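Local coordinates for HD domain protein (Enterococcus faecalis, PDB 4LRL), which probably hydrolyses deoxyribonucleoside triphosphates to the deoxynucleoside and triphosphate as an allosterically regulated, metal-binding HD-domain enzyme, at residues Ala83-Ile97 and Ala206-Thr219. Residues are numbered along the deposited sequence; the frame is centred on the assembly and turned at random.
With NI (nickel (II) ion), chain N.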
loop_
_atom_site.group_PDB
_atom_site.type_symbol
_atom_site.label_atom_id
_atom_site.label_comp_id
_atom_site.label_asym_id
_atom_site.label_seq_id
_atom_site.Cartn_x
_atom_site.Cartn_y
_atom_site.Cartn_z
ATOM N N ALA C 83 -6.801 -1.992 -16.180
ATOM C CA ALA C 83 -7.857 -0.979 -16.330
ATOM C C ALA C 83 -9.158 -1.481 -16.982
ATOM O O ALA C 83 -9.642 -0.876 -17.951
ATOM C CB ALA C 83 -7.317 0.238 -17.090
ATOM N N GLU C 84 -9.736 -2.554 -16.428
ATOM C CA GLU C 84 -10.926 -3.194 -17.024
ATOM C C GLU C 84 -12.203 -2.849 -16.264
ATOM O O GLU C 84 -13.277 -3.394 -16.555
ATOM C CB GLU C 84 -10.766 -4.726 -17.094
ATOM C CG GLU C 84 -9.715 -5.234 -18.081
ATOM C CD GLU C 84 -10.190 -5.252 -19.539
ATOM O OE1 GLU C 84 -11.155 -4.530 -19.868
ATOM O OE2 GLU C 84 -9.590 -5.991 -20.360
ATOM N N HIS C 85 -12.087 -1.934 -15.297
ATOM C CA HIS C 85 -13.217 -1.475 -14.479
ATOM C C HIS C 85 -14.288 -0.751 -15.299
ATOM O O HIS C 85 -13.978 -0.087 -16.285
ATOM C CB HIS C 85 -12.740 -0.594 -13.305
ATOM C CG HIS C 85 -11.939 0.607 -13.718
ATOM N ND1 HIS C 85 -10.700 0.510 -14.316
ATOM C CD2 HIS C 85 -12.188 1.937 -13.582
ATOM C CE1 HIS C 85 -10.230 1.724 -14.545
ATOM N NE2 HIS C 85 -11.114 2.607 -14.114
ATOM N N SER C 86 -15.542 -0.890 -14.882
ATOM C CA SER C 86 -16.665 -0.356 -15.640
ATOM C C SER C 86 -17.066 1.049 -15.194
ATOM O O SER C 86 -16.646 1.536 -14.131
ATOM C CB SER C 86 -17.875 -1.261 -15.487
ATOM O OG SER C 86 -18.377 -1.166 -14.161
ATOM N N ARG C 87 -17.903 1.677 -16.004
ATOM C CA ARG C 87 -18.487 2.964 -15.652
ATOM C C ARG C 87 -19.480 2.805 -14.499
ATOM O O ARG C 87 -19.818 3.780 -13.816
ATOM C CB ARG C 87 -19.183 3.590 -16.862
ATOM C CG ARG C 87 -18.242 4.009 -17.966
ATOM C CD ARG C 87 -18.963 4.907 -18.988
ATOM N NE ARG C 87 -18.014 5.414 -19.976
ATOM C CZ ARG C 87 -17.249 6.486 -19.805
ATOM N NH1 ARG C 87 -17.327 7.208 -18.688
ATOM N NH2 ARG C 87 -16.407 6.838 -20.759
ATOM N N PHE C 88 -19.943 1.578 -14.291
ATOM C CA PHE C 88 -20.846 1.288 -13.183
ATOM C C PHE C 88 -20.143 1.476 -11.838
ATOM O O PHE C 88 -20.657 2.168 -10.951
ATOM C CB PHE C 88 -21.406 -0.125 -13.312
ATOM C CG PHE C 88 -22.324 -0.538 -12.179
ATOM C CD1 PHE C 88 -23.687 -0.248 -12.227
ATOM C CD2 PHE C 88 -21.829 -1.262 -11.088
ATOM C CE1 PHE C 88 -24.540 -0.637 -11.202
ATOM C CE2 PHE C 88 -22.681 -1.658 -10.057
ATOM C CZ PHE C 88 -24.038 -1.344 -10.117
ATOM N N SER C 89 -18.963 0.881 -11.686
ATOM C CA SER C 89 -18.252 0.988 -10.405
ATOM C C SER C 89 -17.819 2.428 -10.153
ATOM O O SER C 89 -17.842 2.887 -9.020
ATOM C CB SER C 89 -17.075 0.018 -10.322
ATOM O OG SER C 89 -16.035 0.449 -11.147
ATOM N N HIS C 90 -17.469 3.147 -11.212
ATOM C CA HIS C 90 -17.159 4.571 -11.089
ATOM C C HIS C 90 -18.374 5.381 -10.630
ATOM O O HIS C 90 -18.245 6.278 -9.793
ATOM C CB HIS C 90 -16.589 5.145 -12.396
ATOM C CG HIS C 90 -16.573 6.649 -12.434
ATOM N ND1 HIS C 90 -15.769 7.411 -11.607
ATOM C CD2 HIS C 90 -17.261 7.529 -13.200
ATOM C CE1 HIS C 90 -15.969 8.693 -11.858
ATOM N NE2 HIS C 90 -16.872 8.792 -12.818
ATOM N N SER C 91 -19.547 5.054 -11.169
ATOM C CA SER C 91 -20.783 5.741 -10.813
ATOM C C SER C 91 -21.113 5.552 -9.330
ATOM O O SER C 91 -21.458 6.522 -8.648
ATOM C CB SER C 91 -21.942 5.281 -11.698
ATOM O OG SER C 91 -21.751 5.727 -13.031
ATOM N N LEU C 92 -20.979 4.323 -8.829
ATOM C CA LEU C 92 -21.203 4.073 -7.405
ATOM C C LEU C 92 -20.167 4.796 -6.559
ATOM O O LEU C 92 -20.477 5.246 -5.465
ATOM C CB LEU C 92 -21.203 2.573 -7.070
ATOM C CG LEU C 92 -22.208 1.596 -7.697
ATOM C CD1 LEU C 92 -22.406 0.411 -6.776
ATOM C CD2 LEU C 92 -23.560 2.189 -8.011
ATOM N N GLY C 93 -18.943 4.910 -7.079
ATOM C CA GLY C 93 -17.863 5.602 -6.382
ATOM C C GLY C 93 -18.186 7.076 -6.191
ATOM O O GLY C 93 -18.032 7.628 -5.090
ATOM N N VAL C 94 -18.633 7.713 -7.267
ATOM C CA VAL C 94 -18.962 9.137 -7.247
ATOM C C VAL C 94 -20.107 9.365 -6.280
ATOM O O VAL C 94 -20.059 10.282 -5.479
ATOM C CB VAL C 94 -19.293 9.661 -8.666
ATOM C CG1 VAL C 94 -19.691 11.159 -8.645
ATOM C CG2 VAL C 94 -18.106 9.444 -9.562
ATOM N N TYR C 95 -21.107 8.482 -6.321
ATOM C CA TYR C 95 -22.210 8.524 -5.361
ATOM C C TYR C 95 -21.686 8.431 -3.927
ATOM O O TYR C 95 -22.093 9.200 -3.058
ATOM C CB TYR C 95 -23.234 7.409 -5.627
ATOM C CG TYR C 95 -23.996 7.027 -4.366
ATOM C CD1 TYR C 95 -25.079 7.788 -3.930
ATOM C CD2 TYR C 95 -23.597 5.936 -3.581
ATOM C CE1 TYR C 95 -25.765 7.464 -2.760
ATOM C CE2 TYR C 95 -24.277 5.608 -2.398
ATOM C CZ TYR C 95 -25.363 6.378 -2.004
ATOM O OH TYR C 95 -26.053 6.074 -0.859
ATOM N N GLU C 96 -20.780 7.487 -3.685
ATOM C CA GLU C 96 -20.236 7.284 -2.346
ATOM C C GLU C 96 -19.472 8.491 -1.787
ATOM O O GLU C 96 -19.682 8.875 -0.634
ATOM C CB GLU C 96 -19.363 6.021 -2.279
ATOM C CG GLU C 96 -18.741 5.773 -0.893
ATOM C CD GLU C 96 -19.762 5.537 0.228
ATOM O OE1 GLU C 96 -19.337 5.512 1.405
ATOM O OE2 GLU C 96 -20.975 5.352 -0.045
ATOM N N ILE C 97 -18.587 9.067 -2.597
ATOM C CA ILE C 97 -17.814 10.242 -2.186
ATOM C C ILE C 97 -18.767 11.397 -1.847
ATOM O O ILE C 97 -18.588 12.073 -0.840
ATOM C CB ILE C 97 -16.801 10.672 -3.277
ATOM C CG1 ILE C 97 -15.740 9.565 -3.495
ATOM C CG2 ILE C 97 -16.177 12.034 -2.940
ATOM C CD1 ILE C 97 -14.628 9.930 -4.495
ATOM N N ALA C 206 -16.562 15.269 -6.792
ATOM C CA ALA C 206 -16.686 13.852 -6.482
ATOM C C ALA C 206 -16.376 12.963 -7.691
ATOM O O ALA C 206 -15.924 11.825 -7.539
ATOM C CB ALA C 206 -18.069 13.559 -5.948
ATOM N N ASP C 207 -16.601 13.517 -8.882
ATOM C CA ASP C 207 -16.394 12.821 -10.152
ATOM C C ASP C 207 -14.892 12.657 -10.410
ATOM O O ASP C 207 -14.388 11.542 -10.556
ATOM C CB ASP C 207 -17.095 13.619 -11.278
ATOM C CG ASP C 207 -17.016 12.947 -12.647
ATOM O OD1 ASP C 207 -17.407 13.591 -13.637
ATOM O OD2 ASP C 207 -16.580 11.792 -12.763
ATOM N N ARG C 208 -14.181 13.774 -10.448
ATOM C CA ARG C 208 -12.729 13.760 -10.598
ATOM C C ARG C 208 -12.050 12.953 -9.489
ATOM O O ARG C 208 -11.148 12.150 -9.762
ATOM C CB ARG C 208 -12.179 15.188 -10.632
ATOM C CG ARG C 208 -12.773 16.062 -11.735
ATOM C CD ARG C 208 -12.275 17.455 -11.548
ATOM N NE ARG C 208 -12.823 18.458 -12.460
ATOM C CZ ARG C 208 -12.359 18.699 -13.683
ATOM N NH1 ARG C 208 -12.892 19.673 -14.414
ATOM N NH2 ARG C 208 -11.356 17.975 -14.173
ATOM N N MET C 209 -12.501 13.138 -8.249
ATOM C CA MET C 209 -11.877 12.452 -7.117
ATOM C C MET C 209 -11.992 10.927 -7.242
ATOM O O MET C 209 -11.024 10.210 -7.017
ATOM C CB MET C 209 -12.416 12.966 -5.775
ATOM C CG MET C 209 -11.985 14.409 -5.467
ATOM S SD MET C 209 -12.164 14.872 -3.733
ATOM C CE MET C 209 -13.856 15.451 -3.677
ATOM N N ASP C 210 -13.159 10.436 -7.638
ATOM C CA ASP C 210 -13.309 9.005 -7.801
ATOM C C ASP C 210 -12.484 8.461 -8.970
ATOM O O ASP C 210 -11.768 7.491 -8.789
ATOM C CB ASP C 210 -14.767 8.581 -7.947
ATOM C CG ASP C 210 -14.916 7.069 -7.940
ATOM O OD1 ASP C 210 -15.047 6.490 -9.036
ATOM O OD2 ASP C 210 -14.863 6.456 -6.845
ATOM N N TYR C 211 -12.577 9.061 -10.162
ATOM C CA TYR C 211 -11.858 8.448 -11.278
ATOM C C TYR C 211 -10.348 8.528 -11.124
ATOM O O TYR C 211 -9.642 7.591 -11.487
ATOM C CB TYR C 211 -12.365 8.859 -12.682
ATOM C CG TYR C 211 -12.117 10.270 -13.154
ATOM C CD1 TYR C 211 -10.824 10.750 -13.396
ATOM C CD2 TYR C 211 -13.190 11.109 -13.437
ATOM C CE1 TYR C 211 -10.618 12.054 -13.867
ATOM C CE2 TYR C 211 -12.996 12.408 -13.905
ATOM C CZ TYR C 211 -11.712 12.875 -14.118
ATOM O OH TYR C 211 -11.548 14.170 -14.589
ATOM N N LEU C 212 -9.850 9.609 -10.536
ATOM C CA LEU C 212 -8.405 9.689 -10.288
ATOM C C LEU C 212 -7.934 8.542 -9.390
ATOM O O LEU C 212 -6.968 7.856 -9.714
ATOM C CB LEU C 212 -7.985 11.054 -9.744
ATOM C CG LEU C 212 -8.131 12.208 -10.760
ATOM C CD1 LEU C 212 -7.971 13.573 -10.070
ATOM C CD2 LEU C 212 -7.195 12.100 -11.989
ATOM N N LEU C 213 -8.651 8.314 -8.291
ATOM C CA LEU C 213 -8.300 7.255 -7.370
ATOM C C LEU C 213 -8.529 5.875 -7.973
ATOM O O LEU C 213 -7.674 4.993 -7.847
ATOM C CB LEU C 213 -9.098 7.395 -6.078
ATOM C CG LEU C 213 -8.754 8.568 -5.150
ATOM C CD1 LEU C 213 -9.865 8.759 -4.101
ATOM C CD2 LEU C 213 -7.382 8.337 -4.476
ATOM N N ARG C 214 -9.689 5.696 -8.610
ATOM C CA ARG C 214 -10.096 4.412 -9.170
ATOM C C ARG C 214 -9.248 4.045 -10.395
ATOM O O ARG C 214 -8.816 2.897 -10.541
ATOM C CB ARG C 214 -11.589 4.436 -9.541
ATOM C CG ARG C 214 -12.145 3.091 -10.075
ATOM C CD ARG C 214 -13.697 3.116 -10.193
ATOM N NE ARG C 214 -14.310 3.688 -8.990
ATOM C CZ ARG C 214 -14.634 2.981 -7.913
ATOM N NH1 ARG C 214 -15.162 3.592 -6.869
ATOM N NH2 ARG C 214 -14.440 1.663 -7.878
ATOM N N ASP C 215 -9.025 5.017 -11.276
ATOM C CA ASP C 215 -8.155 4.786 -12.420
ATOM C C ASP C 215 -6.728 4.431 -11.974
ATOM O O ASP C 215 -6.111 3.542 -12.551
ATOM C CB ASP C 215 -8.164 5.974 -13.369
ATOM C CG ASP C 215 -9.529 6.205 -13.997
ATOM O OD1 ASP C 215 -10.416 5.321 -13.888
ATOM O OD2 ASP C 215 -9.722 7.280 -14.596
ATOM N N ALA C 216 -6.235 5.106 -10.937
ATOM C CA ALA C 216 -4.932 4.784 -10.366
ATOM C C ALA C 216 -4.931 3.391 -9.761
ATOM O O ALA C 216 -3.968 2.636 -9.952
ATOM C CB ALA C 216 -4.518 5.817 -9.319
ATOM N N TYR C 217 -6.011 3.058 -9.047
ATOM C CA TYR C 217 -6.112 1.786 -8.356
ATOM C C TYR C 217 -6.018 0.625 -9.341
ATOM O O TYR C 217 -5.302 -0.347 -9.088
ATOM C CB TYR C 217 -7.402 1.694 -7.520
ATOM C CG TYR C 217 -7.479 0.439 -6.657
ATOM C CD1 TYR C 217 -6.974 0.428 -5.357
ATOM C CD2 TYR C 217 -8.039 -0.744 -7.155
ATOM C CE1 TYR C 217 -7.026 -0.736 -4.561
ATOM C CE2 TYR C 217 -8.101 -1.900 -6.383
ATOM C CZ TYR C 217 -7.587 -1.894 -5.085
ATOM O OH TYR C 217 -7.645 -3.041 -4.323
ATOM N N PHE C 218 -6.725 0.735 -10.466
ATOM C CA PHE C 218 -6.771 -0.355 -11.461
ATOM C C PHE C 218 -5.598 -0.390 -12.449
ATOM O O PHE C 218 -5.156 -1.470 -12.837
ATOM C CB PHE C 218 -8.117 -0.378 -12.194
ATOM C CG PHE C 218 -9.249 -0.874 -11.338
ATOM C CD1 PHE C 218 -10.013 0.010 -10.586
ATOM C CD2 PHE C 218 -9.539 -2.228 -11.263
ATOM C CE1 PHE C 218 -11.048 -0.440 -9.786
ATOM C CE2 PHE C 218 -10.588 -2.683 -10.455
ATOM C CZ PHE C 218 -11.333 -1.782 -9.713
ATOM N N THR C 219 -5.090 0.769 -12.852
ATOM C CA THR C 219 -3.906 0.776 -13.709
ATOM C C THR C 219 -2.668 0.299 -12.949
ATOM O O THR C 219 -1.757 -0.265 -13.548
ATOM C CB THR C 219 -3.621 2.161 -14.321
ATOM O OG1 THR C 219 -3.432 3.112 -13.272
ATOM C CG2 THR C 219 -4.762 2.609 -15.228
HETATM NI NI NI N . -17.610 10.438 -14.029
HETATM O O HOH W 1 -17.351 11.808 -15.654
HETATM O O HOH W 2 -15.894 9.629 -15.525
#
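His-90 and Asp-207 meet at a nickel ion, each from its own helix: His-90 NE2 binds the metal at 2.2 Å and Asp-207 OD2 at 2.1 Å. His-134, Asp-135 and two waters complete the site, and one of these waters also donates to Asp-207 OD1. The four protein ligands make up the H...HD...D signature of HD-domain phosphohydrolases.

Second-shell bonds position the metal ligand. His-90 CG lies anti to the backbone N (chi1 166°), which carries the ring across to the facing helix, among Asp-207, Asp-210, Tyr-211 and Arg-214. There ND1 donates to the anti lone pair of Asp-210 OD1 (2.8 Å), tilted from the ring plane and somewhat bent. Arg-214 grips the same carboxylate side-on, NE to OD1 and NH1 to OD2, so OD1 accepts two bonds while OD2 also receives one from His-45. Ser-89 O stands over the centre of one face of the guanidinium, 3.4 Å from Arg-214 CZ; NH2 of Arg-214 is salt-bridged to Asp-42. Asp-210 OD2 comes within 3.2 Å of Gly-93 CA, so the carboxylate lies against the backbone of the facing helix.

Farther along, His-85 NE2 donates to Asp-215 OD1 (2.8 Å, 162°), nearly in the ring plane, while Tyr-267 holds OD2. The His-85 ring is near parallel to that of Phe-218 but slid aside, placing His-85 CB squarely over the phenyl face, a CH-pi contact.

Apolar packing closes the other end, with Ile-97 CD1 against Met-209 CB and Val-94 CG1 against Ala-206 CB.

The interface between the helices, which cross at 127° with axes 8.4 Å apart, is buried in the HD domain: strand 46-52 and helix 124-133 pack against 87-97, helix 249-267 lies against 206-219, and Phe-218 meets Phe-218 of the second subunit.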